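Local coordinates for bifunctional GH43-CE protein (Bacteroides eggerthii, PDB 6MLY), which probably hydrolyses xylan-type substrates as a family 43 glycosidase with xylosidase-like activity, joined to a carbohydrate esterase domain, at residues Val673-Pro678 with Ile729-Glu734. Sequence-based numbering, arbitrary orientation.
Sequences VNWFGP and IVIHGE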
loop_
_atom_site.group_PDB
_atom_site.type_symbol
_atom_site.label_atom_id
_atom_site.label_comp_id
_atom_site.label_asym_id
_atom_site.label_seq_id
_atom_site.Cartn_x
_atom_site.Cartn_y
_atom_site.Cartn_z
ATOM N N VAL A 673 8.706 12.018 -28.731
ATOM C CA VAL A 673 9.408 13.224 -28.319
ATOM C C VAL A 673 10.705 12.776 -27.643
ATOM O O VAL A 673 10.662 11.992 -26.698
ATOM C CB VAL A 673 8.561 14.109 -27.387
ATOM C CG1 VAL A 673 9.329 15.336 -26.918
ATOM C CG2 VAL A 673 7.253 14.521 -28.043
ATOM N N ASN A 674 11.838 13.274 -28.151
ATOM C CA ASN A 674 13.158 12.845 -27.726
ATOM C C ASN A 674 13.844 14.014 -27.017
ATOM O O ASN A 674 14.182 14.998 -27.641
ATOM C CB ASN A 674 13.967 12.313 -28.909
ATOM C CG ASN A 674 15.442 12.155 -28.613
ATOM O OD1 ASN A 674 15.845 12.067 -27.456
ATOM N ND2 ASN A 674 16.258 12.134 -29.658
ATOM N N TRP A 675 14.032 13.883 -25.703
ATOM C CA TRP A 675 14.681 14.903 -24.901
ATOM C C TRP A 675 16.184 14.611 -24.829
ATOM O O TRP A 675 16.622 13.775 -24.034
ATOM C CB TRP A 675 14.062 14.977 -23.503
ATOM C CG TRP A 675 12.599 15.290 -23.479
ATOM C CD1 TRP A 675 11.568 14.408 -23.627
ATOM C CD2 TRP A 675 11.995 16.577 -23.253
ATOM N NE1 TRP A 675 10.368 15.058 -23.522
ATOM C CE2 TRP A 675 10.597 16.389 -23.295
ATOM C CE3 TRP A 675 12.494 17.862 -23.016
ATOM C CZ2 TRP A 675 9.699 17.441 -23.115
ATOM C CZ3 TRP A 675 11.606 18.900 -22.838
ATOM C CH2 TRP A 675 10.227 18.691 -22.890
ATOM N N PHE A 676 16.948 15.316 -25.675
ATOM C CA PHE A 676 18.413 15.327 -25.680
ATOM C C PHE A 676 18.964 13.903 -25.528
ATOM O O PHE A 676 19.833 13.645 -24.694
ATOM C CB PHE A 676 18.948 16.285 -24.608
ATOM C CG PHE A 676 18.286 16.187 -23.256
ATOM C CD1 PHE A 676 17.165 16.947 -22.962
ATOM C CD2 PHE A 676 18.786 15.343 -22.279
ATOM C CE1 PHE A 676 16.558 16.864 -21.719
ATOM C CE2 PHE A 676 18.174 15.258 -21.037
ATOM C CZ PHE A 676 17.062 16.019 -20.758
ATOM N N GLY A 677 18.458 12.990 -26.360
ATOM C CA GLY A 677 18.908 11.609 -26.385
ATOM C C GLY A 677 20.195 11.440 -27.193
ATOM O O GLY A 677 20.455 12.196 -28.132
ATOM N N PRO A 678 21.048 10.450 -26.834
ATOM C CA PRO A 678 22.152 10.037 -27.702
ATOM C C PRO A 678 21.590 9.220 -28.873
ATOM O O PRO A 678 20.552 8.578 -28.720
ATOM C CB PRO A 678 23.046 9.214 -26.757
ATOM C CG PRO A 678 22.093 8.651 -25.719
ATOM C CD PRO A 678 21.000 9.689 -25.573
ATOM N N ILE A 729 9.398 14.940 -32.283
ATOM C CA ILE A 729 9.837 16.236 -31.784
ATOM C C ILE A 729 11.114 16.006 -30.976
ATOM O O ILE A 729 11.067 15.371 -29.934
ATOM C CB ILE A 729 8.744 16.928 -30.947
ATOM C CG1 ILE A 729 7.599 17.431 -31.831
ATOM C CG2 ILE A 729 9.336 18.048 -30.098
ATOM C CD1 ILE A 729 6.695 18.448 -31.166
ATOM N N VAL A 730 12.243 16.517 -31.474
ATOM C CA VAL A 730 13.518 16.403 -30.788
ATOM C C VAL A 730 13.781 17.724 -30.062
ATOM O O VAL A 730 13.548 18.786 -30.631
ATOM C CB VAL A 730 14.657 16.057 -31.762
ATOM C CG1 VAL A 730 15.985 15.911 -31.034
ATOM C CG2 VAL A 730 14.346 14.803 -32.565
ATOM N N ILE A 731 14.256 17.630 -28.813
ATOM C CA ILE A 731 14.519 18.791 -27.946
ATOM C C ILE A 731 15.888 18.613 -27.276
ATOM O O ILE A 731 16.207 17.522 -26.802
ATOM C CB ILE A 731 13.398 18.964 -26.901
ATOM C CG1 ILE A 731 12.006 18.947 -27.543
ATOM C CG2 ILE A 731 13.630 20.222 -26.075
ATOM C CD1 ILE A 731 10.864 19.131 -26.561
ATOM N N HIS A 732 16.675 19.695 -27.216
ATOM C CA HIS A 732 18.058 19.632 -26.741
ATOM C C HIS A 732 18.586 21.027 -26.396
ATOM O O HIS A 732 18.441 21.966 -27.178
ATOM C CB HIS A 732 18.971 18.978 -27.788
ATOM C CG HIS A 732 20.145 18.279 -27.192
ATOM N ND1 HIS A 732 20.467 16.978 -27.511
ATOM C CD2 HIS A 732 21.053 18.678 -26.277
ATOM C CE1 HIS A 732 21.531 16.610 -26.829
ATOM N NE2 HIS A 732 21.908 17.634 -26.063
ATOM N N GLY A 733 19.234 21.132 -25.233
ATOM C CA GLY A 733 19.881 22.355 -24.780
ATOM C C GLY A 733 21.192 22.611 -25.506
ATOM O O GLY A 733 21.810 21.681 -26.032
ATOM N N GLU A 734 21.612 23.885 -25.517
ATOM C CA GLU A 734 22.836 24.346 -26.176
ATOM C C GLU A 734 24.052 24.204 -25.247
ATOM O O GLU A 734 25.183 24.338 -25.694
ATOM C CB GLU A 734 22.677 25.806 -26.607
ATOM C CG GLU A 734 21.726 26.002 -27.776
ATOM C CD GLU A 734 21.772 27.387 -28.398
ATOM O OE1 GLU A 734 21.736 28.380 -27.640
ATOM O OE2 GLU A 734 21.863 27.469 -29.641
#
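N674 and V730 pair in register where residues 673-675 and 729-733 run parallel, their axes 13° apart: N674 N donates to I729 O (2.9 Å), N674 O accepts from I731 N (2.9 Å), and F676 N, already past the strand end, reaches I731 O. On the face carrying V673, W675 and I731, the I731 side chain lies alongside the indole. Its CG1 stands anti to the carbonyl carbon (chi1 -50°), and the extended chain lays CD1 over one face of the six-membered ring, 3.8 Å from the centroid, while V673 CG1 packs against the same methyl at 4.1 Å. Helix 775-789 covers this face through F784, F785 and M781. On the other face the amide of N674 lies beside V730, ND2 near CG1, and OD1 takes a weak bond from G677 N. Beyond the strand pairing, F676 CB sits over the centre of the H732 imidazole, 3.3 Å from its centroid. That ring is held in its rotation by V739 O at NE2 and S744 OG at ND1; an alanine here would probably leave both without this partner and open a gap beneath F676. The phenyl itself meets H768 edge-to-face and touches S628 and D736, a probable esterase triad. The contact thus joins neighbouring strands toward one side of the alpha/beta-hydrolase sheet, apolar under the helix and held by the bonds of H732 where the chain turns toward the presumed active site.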